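Local coordinates for protein chaperone SycD (Chlamydia pneumoniae, PDB 4NRH) that probably acts as a type III secretion chaperone of the LcrH/SycD family, forming a complex with the gatekeeper protein CopN and directing secretion of translocator proteins, at residues Y76-V87 with S99-Q109; P128-Y138 with A147-W155. All coordinates share one frame; numbering follows the deposited sequence.

Contact 1. Residues Y76-V87 with S99-Q109; sequences YAKSITVFRWLV and SLGASLHMSEQ
Tyr76 presents one ring face to Met106: Met106 CB stands over the centre of that face, 3.5 Å from the ring centroid and 12° off the normal. The methionine is bent at both chi2 and chi3, which curls the chain toward the hydroxyl end of the ring, with CE 3.3 Å from Tyr76 OH, while the sulfur stays oblique to the ring in a Met-aromatic contact. One turn back along helix 94-106, the small side chain of Ser103 is a knob in the hole formed by Tyr76, Ser79, Ile80 and Phe83. Its OG lies 2.8 Å from Ser79 OG and in the plane of the Phe83 ring, at the edge. Each of these serines is tied to its own helix, Ser79 OG donating to Tyr76 O and Ser103 OG to Ser99 O, where Ser103 N arrives from the other face of the carbonyl plane. Phe83, with CG anti to its carbonyl carbon (chi1 -66°), turns a face to Ser99 CB, 3.6 Å from the ring centroid; Ser99 OG itself bonds to Tyr64 and to Lys95 O. Leu100 is the second knob, set among Ile80, Phe83, Arg84 and Val87, its CB 3.8 Å from Phe83 CB; its side chain crosses that of Arg84 at about a right angle, CD1 against CG. Ile80 sends CD1 between Leu104 CD2, at 3.7 Å, and Ser107 OG, which is held by Ser103 O. Beyond Ser107 the helix ends in a Schellman motif at Glu108. The two axes run antiparallel at 152°, 9.0 Å apart at their closest, and this knobs-into-holes packing is consistent with the antiparallel helix pairing of tetratricopeptide-repeat folds.

Contact 2. Residues P128-Y138 with A147-W155; sequences PYPHYYAYICY and AEKALEMAW
Ala150 fits as a knob among His131, Ala134, Tyr135 and Tyr138, and with Ala147 and Ala154 it gives helix 147-158 an alanine face against which the opposite backbone can close. The axes of segments 129-138 and 147-155 approach to 7.7 Å at an antiparallel angle of 159°. Packing is tight along the alanine face. Toward one end, Pro128 CB sits 3.3 Å from Ala154 O, and Ala154 CB rests against Pro128 O; toward the other, Tyr138 CB lies 3.6 Å from Ala147 CB, with the ring continuing past Ala150, whose methyl is at the ring edge. Tyr135 runs alongside Leu151, both pointing the same way, and Leu151 CG covers one ring face, 3.9 Å from the centroid and 23° off the normal. CD1 of the same ring points at Ala147 O, 3.4 Å away near the ring plane, and Ile174 of helix 165-174 also touches this tyrosine.

The looser flank belongs to His131 and Met153. A chi1 of -60° swings the imidazole to the side of its backbone N, where a face meets Met153 CB, which is displaced from the centre toward the rim and 3.7 Å from His131 ND1. The extended methionine chain then leads away into an exposed position, its sulfur oblique to the ring.

Main-chain carbonyls meet carbon atoms here, and those of Ala147 and Ala150 also serve their own helix. Cohesion between the helices thus rests on dispersion, CH-pi contact and close fit rather than on polar pairing.

How the contacts relate
Both contacts are antiparallel pairings of helices that follow one another in the chain, and they come in series: contact 1 joins helices 76-89 and 94-106, and contact 2 joins helices 129-140 and 147-158. Their centres are about 19 Å apart, with contact 1 nearer the centre of the chain. Helix 110-123 lies between them in sequence and touches both, through Leu104 on Ala113 and Tyr138 on Leu114. The contacts also meet directly: the His105 ring packs on Ile136 and Cys137, with His105 CE1 3.7 Å from Ile136 CG2. Antiparallel helices following one another thus pack side by side across this part of the chain, consistent with the tetratricopeptide-repeat architecture of the family.

Contact 1. Residues Y76-V87 with S99-Q109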
loop_
_atom_site.group_PDB
_atom_site.type_symbol
_atom_site.label_atom_id
_atom_site.label_comp_id
_atom_site.label_asym_id
_atom_site.label_seq_id
_atom_site.Cartn_x
_atom_site.Cartn_y
_atom_site.Cartn_z
ATOM N N TYR D 76 -9.574 12.740 -21.084
ATOM C CA TYR D 76 -8.235 12.183 -21.208
ATOM C C TYR D 76 -7.647 11.830 -19.846
ATOM O O TYR D 76 -6.936 10.836 -19.711
ATOM C CB TYR D 76 -7.331 13.166 -21.948
ATOM C CG TYR D 76 -7.895 13.589 -23.285
ATOM C CD1 TYR D 76 -8.164 12.652 -24.275
ATOM C CD2 TYR D 76 -8.177 14.923 -23.553
ATOM C CE1 TYR D 76 -8.690 13.032 -25.495
ATOM C CE2 TYR D 76 -8.701 15.312 -24.771
ATOM C CZ TYR D 76 -8.955 14.364 -25.738
ATOM O OH TYR D 76 -9.476 14.750 -26.951
ATOM N N ALA D 77 -7.952 12.650 -18.844
ATOM C CA ALA D 77 -7.488 12.414 -17.482
ATOM C C ALA D 77 -7.935 11.048 -16.965
ATOM O O ALA D 77 -7.155 10.319 -16.354
ATOM C CB ALA D 77 -7.982 13.518 -16.559
ATOM N N LYS D 78 -9.196 10.709 -17.217
ATOM C CA LYS D 78 -9.746 9.429 -16.784
ATOM C C LYS D 78 -9.144 8.270 -17.570
ATOM O O LYS D 78 -8.873 7.205 -17.014
ATOM C CB LYS D 78 -11.271 9.426 -16.928
ATOM C CG LYS D 78 -11.930 8.114 -16.537
ATOM C CD LYS D 78 -13.443 8.197 -16.659
ATOM C CE LYS D 78 -14.105 6.918 -16.170
ATOM N NZ LYS D 78 -15.587 6.971 -16.306
ATOM N N SER D 79 -8.937 8.480 -18.867
ATOM C CA SER D 79 -8.362 7.448 -19.722
ATOM C C SER D 79 -6.923 7.142 -19.318
ATOM O O SER D 79 -6.514 5.982 -19.289
ATOM C CB SER D 79 -8.424 7.870 -21.191
ATOM O OG SER D 79 -7.495 8.904 -21.467
ATOM N N ILE D 80 -6.166 8.188 -18.997
ATOM C CA ILE D 80 -4.778 8.037 -18.573
ATOM C C ILE D 80 -4.682 7.197 -17.301
ATOM O O ILE D 80 -3.835 6.308 -17.197
ATOM C CB ILE D 80 -4.112 9.410 -18.342
ATOM C CG1 ILE D 80 -3.893 10.123 -19.678
ATOM C CG2 ILE D 80 -2.783 9.249 -17.631
ATOM C CD1 ILE D 80 -3.496 11.579 -19.542
ATOM N N THR D 81 -5.559 7.481 -16.343
ATOM C CA THR D 81 -5.646 6.701 -15.113
ATOM C C THR D 81 -5.844 5.214 -15.403
ATOM O O THR D 81 -5.152 4.362 -14.845
ATOM C CB THR D 81 -6.799 7.194 -14.215
ATOM O OG1 THR D 81 -6.533 8.533 -13.777
ATOM C CG2 THR D 81 -6.958 6.289 -13.003
ATOM N N VAL D 82 -6.791 4.915 -16.287
ATOM C CA VAL D 82 -7.141 3.539 -16.619
ATOM C C VAL D 82 -6.015 2.790 -17.333
ATOM O O VAL D 82 -5.679 1.663 -16.964
ATOM C CB VAL D 82 -8.406 3.492 -17.503
ATOM C CG1 VAL D 82 -8.657 2.079 -18.009
ATOM C CG2 VAL D 82 -9.610 4.013 -16.731
ATOM N N PHE D 83 -5.432 3.420 -18.349
ATOM C CA PHE D 83 -4.395 2.774 -19.149
ATOM C C PHE D 83 -3.126 2.488 -18.347
ATOM O O PHE D 83 -2.454 1.487 -18.587
ATOM C CB PHE D 83 -4.065 3.618 -20.384
ATOM C CG PHE D 83 -5.198 3.719 -21.365
ATOM C CD1 PHE D 83 -5.932 2.594 -21.707
ATOM C CD2 PHE D 83 -5.523 4.929 -21.954
ATOM C CE1 PHE D 83 -6.977 2.677 -22.606
ATOM C CE2 PHE D 83 -6.569 5.019 -22.855
ATOM C CZ PHE D 83 -7.296 3.891 -23.181
ATOM N N ARG D 84 -2.797 3.366 -17.405
ATOM C CA ARG D 84 -1.659 3.127 -16.520
ATOM C C ARG D 84 -1.863 1.866 -15.681
ATOM O O ARG D 84 -0.928 1.093 -15.480
ATOM C CB ARG D 84 -1.407 4.330 -15.608
ATOM C CG ARG D 84 -0.848 5.549 -16.326
ATOM C CD ARG D 84 -0.085 6.446 -15.364
ATOM N NE ARG D 84 0.594 7.539 -16.054
ATOM C CZ ARG D 84 0.299 8.824 -15.892
ATOM N NH1 ARG D 84 -0.662 9.187 -15.053
ATOM N NH2 ARG D 84 0.970 9.749 -16.566
ATOM N N TRP D 85 -3.085 1.669 -15.190
ATOM C CA TRP D 85 -3.425 0.458 -14.448
ATOM C C TRP D 85 -3.279 -0.784 -15.324
ATOM O O TRP D 85 -2.757 -1.808 -14.884
ATOM C CB TRP D 85 -4.850 0.542 -13.893
ATOM C CG TRP D 85 -4.944 1.244 -12.571
ATOM C CD1 TRP D 85 -5.523 2.455 -12.325
ATOM C CD2 TRP D 85 -4.445 0.774 -11.313
ATOM N NE1 TRP D 85 -5.416 2.768 -10.990
ATOM C CE2 TRP D 85 -4.757 1.752 -10.347
ATOM C CE3 TRP D 85 -3.764 -0.379 -10.909
ATOM C CZ2 TRP D 85 -4.412 1.614 -9.006
ATOM C CZ3 TRP D 85 -3.422 -0.515 -9.575
ATOM C CH2 TRP D 85 -3.747 0.476 -8.640
ATOM N N LEU D 86 -3.754 -0.684 -16.562
ATOM C CA LEU D 86 -3.655 -1.781 -17.519
ATOM C C LEU D 86 -2.199 -2.128 -17.803
ATOM O O LEU D 86 -1.828 -3.300 -17.868
ATOM C CB LEU D 86 -4.370 -1.420 -18.820
ATOM C CG LEU D 86 -5.895 -1.497 -18.792
ATOM C CD1 LEU D 86 -6.465 -0.941 -20.080
ATOM C CD2 LEU D 86 -6.350 -2.931 -18.573
ATOM N N VAL D 87 -1.383 -1.094 -17.974
ATOM C CA VAL D 87 0.040 -1.268 -18.220
ATOM C C VAL D 87 0.719 -1.868 -16.990
ATOM O O VAL D 87 1.636 -2.682 -17.105
ATOM C CB VAL D 87 0.700 0.082 -18.600
ATOM C CG1 VAL D 87 2.177 0.088 -18.259
ATOM C CG2 VAL D 87 0.477 0.385 -20.076
ATOM N N SER D 99 -2.578 3.495 -26.485
ATOM C CA SER D 99 -3.717 4.283 -26.034
ATOM C C SER D 99 -3.320 5.220 -24.899
ATOM O O SER D 99 -3.867 6.316 -24.768
ATOM C CB SER D 99 -4.858 3.365 -25.594
ATOM O OG SER D 99 -5.369 2.627 -26.691
ATOM N N LEU D 100 -2.369 4.785 -24.077
ATOM C CA LEU D 100 -1.831 5.632 -23.019
ATOM C C LEU D 100 -1.083 6.808 -23.636
ATOM O O LEU D 100 -1.215 7.947 -23.189
ATOM C CB LEU D 100 -0.907 4.833 -22.096
ATOM C CG LEU D 100 -0.126 5.632 -21.048
ATOM C CD1 LEU D 100 -1.066 6.467 -20.186
ATOM C CD2 LEU D 100 0.725 4.712 -20.186
ATOM N N GLY D 101 -0.297 6.518 -24.669
ATOM C CA GLY D 101 0.451 7.539 -25.380
ATOM C C GLY D 101 -0.447 8.562 -26.045
ATOM O O GLY D 101 -0.189 9.763 -25.979
ATOM N N ALA D 102 -1.503 8.079 -26.694
ATOM C CA ALA D 102 -2.463 8.945 -27.369
ATOM C C ALA D 102 -3.174 9.868 -26.384
ATOM O O ALA D 102 -3.401 11.043 -26.675
ATOM C CB ALA D 102 -3.475 8.111 -28.139
ATOM N N SER D 103 -3.523 9.329 -25.220
ATOM C CA SER D 103 -4.203 10.103 -24.187
ATOM C C SER D 103 -3.300 11.196 -23.627
ATOM O O SER D 103 -3.735 12.331 -23.428
ATOM C CB SER D 103 -4.678 9.183 -23.061
ATOM O OG SER D 103 -5.694 8.305 -23.516
ATOM N N LEU D 104 -2.042 10.847 -23.376
ATOM C CA LEU D 104 -1.048 11.818 -22.932
ATOM C C LEU D 104 -0.792 12.860 -24.016
ATOM O O LEU D 104 -0.595 14.041 -23.724
ATOM C CB LEU D 104 0.258 11.118 -22.549
ATOM C CG LEU D 104 0.212 10.198 -21.327
ATOM C CD1 LEU D 104 1.426 9.282 -21.298
ATOM C CD2 LEU D 104 0.118 11.010 -20.043
ATOM N N HIS D 105 -0.787 12.409 -25.266
ATOM C CA HIS D 105 -0.614 13.287 -26.420
ATOM C C HIS D 105 -1.714 14.348 -26.452
ATOM O O HIS D 105 -1.435 15.541 -26.576
ATOM C CB HIS D 105 -0.614 12.464 -27.715
ATOM C CG HIS D 105 -0.257 13.246 -28.943
ATOM N ND1 HIS D 105 0.209 12.643 -30.092
ATOM C CD2 HIS D 105 -0.294 14.574 -29.206
ATOM C CE1 HIS D 105 0.442 13.565 -31.008
ATOM N NE2 HIS D 105 0.144 14.746 -30.496
ATOM N N MET D 106 -2.963 13.905 -26.336
ATOM C CA MET D 106 -4.104 14.813 -26.336
ATOM C C MET D 106 -4.100 15.720 -25.108
ATOM O O MET D 106 -4.685 16.803 -25.124
ATOM C CB MET D 106 -5.414 14.024 -26.397
ATOM C CG MET D 106 -5.597 13.209 -27.669
ATOM S SD MET D 106 -5.540 14.214 -29.163
ATOM C CE MET D 106 -6.870 15.374 -28.849
ATOM N N SER D 107 -3.438 15.271 -24.046
ATOM C CA SER D 107 -3.332 16.048 -22.815
ATOM C C SER D 107 -2.128 16.984 -22.849
ATOM O O SER D 107 -1.865 17.702 -21.884
ATOM C CB SER D 107 -3.235 15.121 -21.603
ATOM O OG SER D 107 -4.424 14.368 -21.439
ATOM N N GLU D 108 -1.399 16.951 -23.963
ATOM C CA GLU D 108 -0.196 17.761 -24.163
ATOM C C GLU D 108 0.891 17.419 -23.148
ATOM O O GLU D 108 1.721 18.261 -22.806
ATOM C CB GLU D 108 -0.518 19.259 -24.112
ATOM C CG GLU D 108 -1.428 19.738 -25.232
ATOM C CD GLU D 108 -1.703 21.226 -25.164
ATOM O OE1 GLU D 108 -0.880 21.959 -24.574
ATOM O OE2 GLU D 108 -2.734 21.667 -25.712
ATOM N N GLN D 109 0.875 16.180 -22.667
ATOM C CA GLN D 109 1.957 15.671 -21.835
ATOM C C GLN D 109 2.898 14.877 -22.730
ATOM O O GLN D 109 2.933 13.647 -22.688
ATOM C CB GLN D 109 1.419 14.803 -20.697
ATOM C CG GLN D 109 0.306 15.457 -19.891
ATOM C CD GLN D 109 -0.037 14.684 -18.633
ATOM O OE1 GLN D 109 0.833 14.080 -18.005
ATOM N NE2 GLN D 109 -1.310 14.699 -18.258
#

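Contact 2. Residues P128-Y138 with A147-W155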
loop_
_atom_site.group_PDB
_atom_site.type_symbol
_atom_site.label_atom_id
_atom_site.label_comp_id
_atom_site.label_asym_id
_atom_site.label_seq_id
_atom_site.Cartn_x
_atom_site.Cartn_y
_atom_site.Cartn_z
ATOM N N PRO D 128 4.719 1.263 -38.114
ATOM C CA PRO D 128 5.332 2.580 -38.326
ATOM C C PRO D 128 4.673 3.696 -37.512
ATOM O O PRO D 128 5.326 4.694 -37.209
ATOM C CB PRO D 128 5.125 2.820 -39.825
ATOM C CG PRO D 128 3.903 2.037 -40.158
ATOM C CD PRO D 128 3.974 0.806 -39.300
ATOM N N TYR D 129 3.400 3.522 -37.169
ATOM C CA TYR D 129 2.620 4.572 -36.510
ATOM C C TYR D 129 3.120 5.044 -35.134
ATOM O O TYR D 129 3.041 6.238 -34.845
ATOM C CB TYR D 129 1.157 4.131 -36.396
ATOM C CG TYR D 129 0.378 4.351 -37.673
ATOM C CD1 TYR D 129 -0.101 5.613 -38.003
ATOM C CD2 TYR D 129 0.137 3.307 -38.556
ATOM C CE1 TYR D 129 -0.808 5.828 -39.169
ATOM C CE2 TYR D 129 -0.570 3.513 -39.728
ATOM C CZ TYR D 129 -1.040 4.775 -40.028
ATOM O OH TYR D 129 -1.745 4.988 -41.190
ATOM N N PRO D 130 3.607 4.127 -34.272
ATOM C CA PRO D 130 4.166 4.644 -33.016
ATOM C C PRO D 130 5.322 5.616 -33.251
ATOM O O PRO D 130 5.468 6.590 -32.512
ATOM C CB PRO D 130 4.653 3.381 -32.301
ATOM C CG PRO D 130 3.795 2.299 -32.834
ATOM C CD PRO D 130 3.534 2.655 -34.268
ATOM N N HIS D 131 6.128 5.345 -34.273
ATOM C CA HIS D 131 7.238 6.218 -34.638
ATOM C C HIS D 131 6.754 7.544 -35.219
ATOM O O HIS D 131 7.331 8.595 -34.944
ATOM C CB HIS D 131 8.161 5.515 -35.637
ATOM C CG HIS D 131 8.767 4.251 -35.111
ATOM N ND1 HIS D 131 9.827 4.246 -34.230
ATOM C CD2 HIS D 131 8.455 2.953 -35.334
ATOM C CE1 HIS D 131 10.145 2.998 -33.936
ATOM N NE2 HIS D 131 9.328 2.193 -34.591
ATOM N N TYR D 132 5.696 7.488 -36.024
ATOM C CA TYR D 132 5.131 8.692 -36.631
ATOM C C TYR D 132 4.589 9.660 -35.584
ATOM O O TYR D 132 4.790 10.870 -35.684
ATOM C CB TYR D 132 4.020 8.331 -37.620
ATOM C CG TYR D 132 3.280 9.537 -38.158
ATOM C CD1 TYR D 132 3.882 10.390 -39.073
ATOM C CD2 TYR D 132 1.982 9.822 -37.751
ATOM C CE1 TYR D 132 3.213 11.495 -39.568
ATOM C CE2 TYR D 132 1.306 10.924 -38.241
ATOM C CZ TYR D 132 1.927 11.757 -39.150
ATOM O OH TYR D 132 1.260 12.856 -39.642
ATOM N N TYR D 133 3.893 9.125 -34.587
ATOM C CA TYR D 133 3.344 9.952 -33.518
ATOM C C TYR D 133 4.449 10.452 -32.594
ATOM O O TYR D 133 4.299 11.481 -31.934
ATOM C CB TYR D 133 2.285 9.179 -32.730
ATOM C CG TYR D 133 0.973 9.067 -33.473
ATOM C CD1 TYR D 133 0.187 10.188 -33.703
ATOM C CD2 TYR D 133 0.528 7.844 -33.958
ATOM C CE1 TYR D 133 -1.008 10.095 -34.387
ATOM C CE2 TYR D 133 -0.666 7.741 -34.645
ATOM C CZ TYR D 133 -1.431 8.869 -34.856
ATOM O OH TYR D 133 -2.621 8.773 -35.539
ATOM N N ALA D 134 5.556 9.717 -32.547
ATOM C CA ALA D 134 6.748 10.189 -31.854
ATOM C C ALA D 134 7.330 11.386 -32.599
ATOM O O ALA D 134 7.770 12.358 -31.987
ATOM C CB ALA D 134 7.779 9.076 -31.732
ATOM N N TYR D 135 7.318 11.302 -33.927
ATOM C CA TYR D 135 7.765 12.394 -34.786
ATOM C C TYR D 135 6.955 13.661 -34.530
ATOM O O TYR D 135 7.516 14.749 -34.398
ATOM C CB TYR D 135 7.674 11.987 -36.262
ATOM C CG TYR D 135 7.387 13.129 -37.214
ATOM C CD1 TYR D 135 8.406 13.958 -37.665
ATOM C CD2 TYR D 135 6.098 13.364 -37.679
ATOM C CE1 TYR D 135 8.147 14.998 -38.539
ATOM C CE2 TYR D 135 5.830 14.402 -38.550
ATOM C CZ TYR D 135 6.857 15.215 -38.978
ATOM O OH TYR D 135 6.596 16.248 -39.850
ATOM N N ILE D 136 5.634 13.514 -34.478
ATOM C CA ILE D 136 4.744 14.631 -34.182
ATOM C C ILE D 136 5.085 15.278 -32.841
ATOM O O ILE D 136 5.206 16.498 -32.744
ATOM C CB ILE D 136 3.267 14.185 -34.167
ATOM C CG1 ILE D 136 2.819 13.761 -35.567
ATOM C CG2 ILE D 136 2.373 15.298 -33.643
ATOM C CD1 ILE D 136 1.363 13.353 -35.639
ATOM N N CYS D 137 5.262 14.451 -31.815
ATOM C CA CYS D 137 5.558 14.944 -30.473
ATOM C C CYS D 137 6.924 15.624 -30.399
ATOM O O CYS D 137 7.065 16.672 -29.768
ATOM C CB CYS D 137 5.485 13.801 -29.461
ATOM S SG CYS D 137 3.807 13.252 -29.075
ATOM N N TYR D 138 7.926 15.022 -31.035
ATOM C CA TYR D 138 9.263 15.609 -31.091
ATOM C C TYR D 138 9.231 16.954 -31.812
ATOM O O TYR D 138 10.009 17.857 -31.505
ATOM C CB TYR D 138 10.240 14.665 -31.792
ATOM C CG TYR D 138 10.735 13.516 -30.942
ATOM C CD1 TYR D 138 11.140 13.719 -29.629
ATOM C CD2 TYR D 138 10.805 12.229 -31.458
ATOM C CE1 TYR D 138 11.599 12.669 -28.853
ATOM C CE2 TYR D 138 11.259 11.174 -30.691
ATOM C CZ TYR D 138 11.654 11.399 -29.389
ATOM O OH TYR D 138 12.108 10.349 -28.624
ATOM N N ALA D 147 12.817 14.195 -34.088
ATOM C CA ALA D 147 11.672 14.063 -34.983
ATOM C C ALA D 147 12.056 13.393 -36.299
ATOM O O ALA D 147 11.369 12.479 -36.755
ATOM C CB ALA D 147 11.054 15.428 -35.251
ATOM N N GLU D 148 13.145 13.851 -36.911
ATOM C CA GLU D 148 13.589 13.294 -38.186
ATOM C C GLU D 148 14.002 11.829 -38.059
ATOM O O GLU D 148 13.684 11.016 -38.927
ATOM C CB GLU D 148 14.749 14.113 -38.756
ATOM C CG GLU D 148 14.328 15.427 -39.396
ATOM C CD GLU D 148 13.470 15.221 -40.631
ATOM O OE1 GLU D 148 13.671 14.209 -41.337
ATOM O OE2 GLU D 148 12.597 16.073 -40.901
ATOM N N LYS D 149 14.711 11.499 -36.984
ATOM C CA LYS D 149 15.130 10.123 -36.740
ATOM C C LYS D 149 13.926 9.196 -36.586
ATOM O O LYS D 149 13.938 8.060 -37.059
ATOM C CB LYS D 149 16.015 10.039 -35.495
ATOM C CG LYS D 149 16.589 8.655 -35.244
ATOM C CD LYS D 149 17.275 8.566 -33.891
ATOM C CE LYS D 149 18.488 9.479 -33.823
ATOM N NZ LYS D 149 19.270 9.268 -32.573
ATOM N N ALA D 150 12.888 9.693 -35.923
ATOM C CA ALA D 150 11.665 8.927 -35.717
ATOM C C ALA D 150 10.859 8.831 -37.007
ATOM O O ALA D 150 10.170 7.838 -37.248
ATOM C CB ALA D 150 10.827 9.549 -34.611
ATOM N N LEU D 151 10.942 9.873 -37.830
ATOM C CA LEU D 151 10.250 9.897 -39.114
ATOM C C LEU D 151 10.807 8.828 -40.049
ATOM O O LEU D 151 10.054 8.130 -40.730
ATOM C CB LEU D 151 10.370 11.278 -39.765
ATOM C CG LEU D 151 9.146 11.852 -40.490
ATOM C CD1 LEU D 151 9.563 12.540 -41.783
ATOM C CD2 LEU D 151 8.082 10.793 -40.754
ATOM N N GLU D 152 12.131 8.711 -40.083
ATOM C CA GLU D 152 12.795 7.708 -40.908
ATOM C C GLU D 152 12.426 6.290 -40.477
ATOM O O GLU D 152 12.229 5.412 -41.316
ATOM C CB GLU D 152 14.314 7.894 -40.856
ATOM C CG GLU D 152 15.110 6.765 -41.497
ATOM C CD GLU D 152 15.023 6.761 -43.013
ATOM O OE1 GLU D 152 15.500 5.787 -43.631
ATOM O OE2 GLU D 152 14.482 7.730 -43.588
ATOM N N MET D 153 12.329 6.073 -39.168
ATOM C CA MET D 153 11.976 4.762 -38.635
ATOM C C MET D 153 10.563 4.373 -39.050
ATOM O O MET D 153 10.295 3.212 -39.358
ATOM C CB MET D 153 12.101 4.742 -37.111
ATOM C CG MET D 153 13.442 4.237 -36.611
ATOM S SD MET D 153 13.698 4.550 -34.855
ATOM C CE MET D 153 15.426 4.112 -34.683
ATOM N N ALA D 154 9.661 5.349 -39.050
ATOM C CA ALA D 154 8.308 5.136 -39.544
ATOM C C ALA D 154 8.348 4.842 -41.038
ATOM O O ALA D 154 7.673 3.934 -41.520
ATOM C CB ALA D 154 7.435 6.345 -39.255
ATOM N N TRP D 155 9.150 5.622 -41.758
ATOM C CA TRP D 155 9.296 5.494 -43.205
ATOM C C TRP D 155 9.724 4.093 -43.636
ATOM O O TRP D 155 9.151 3.520 -44.563
ATOM C CB TRP D 155 10.303 6.523 -43.722
ATOM C CG TRP D 155 10.666 6.337 -45.162
ATOM C CD1 TRP D 155 11.875 5.943 -45.657
ATOM C CD2 TRP D 155 9.813 6.535 -46.296
ATOM N NE1 TRP D 155 11.829 5.885 -47.030
ATOM C CE2 TRP D 155 10.575 6.244 -47.447
ATOM C CE3 TRP D 155 8.482 6.932 -46.452
ATOM C CZ2 TRP D 155 10.048 6.335 -48.732
ATOM C CZ3 TRP D 155 7.962 7.023 -47.730
ATOM C CH2 TRP D 155 8.743 6.725 -48.853
#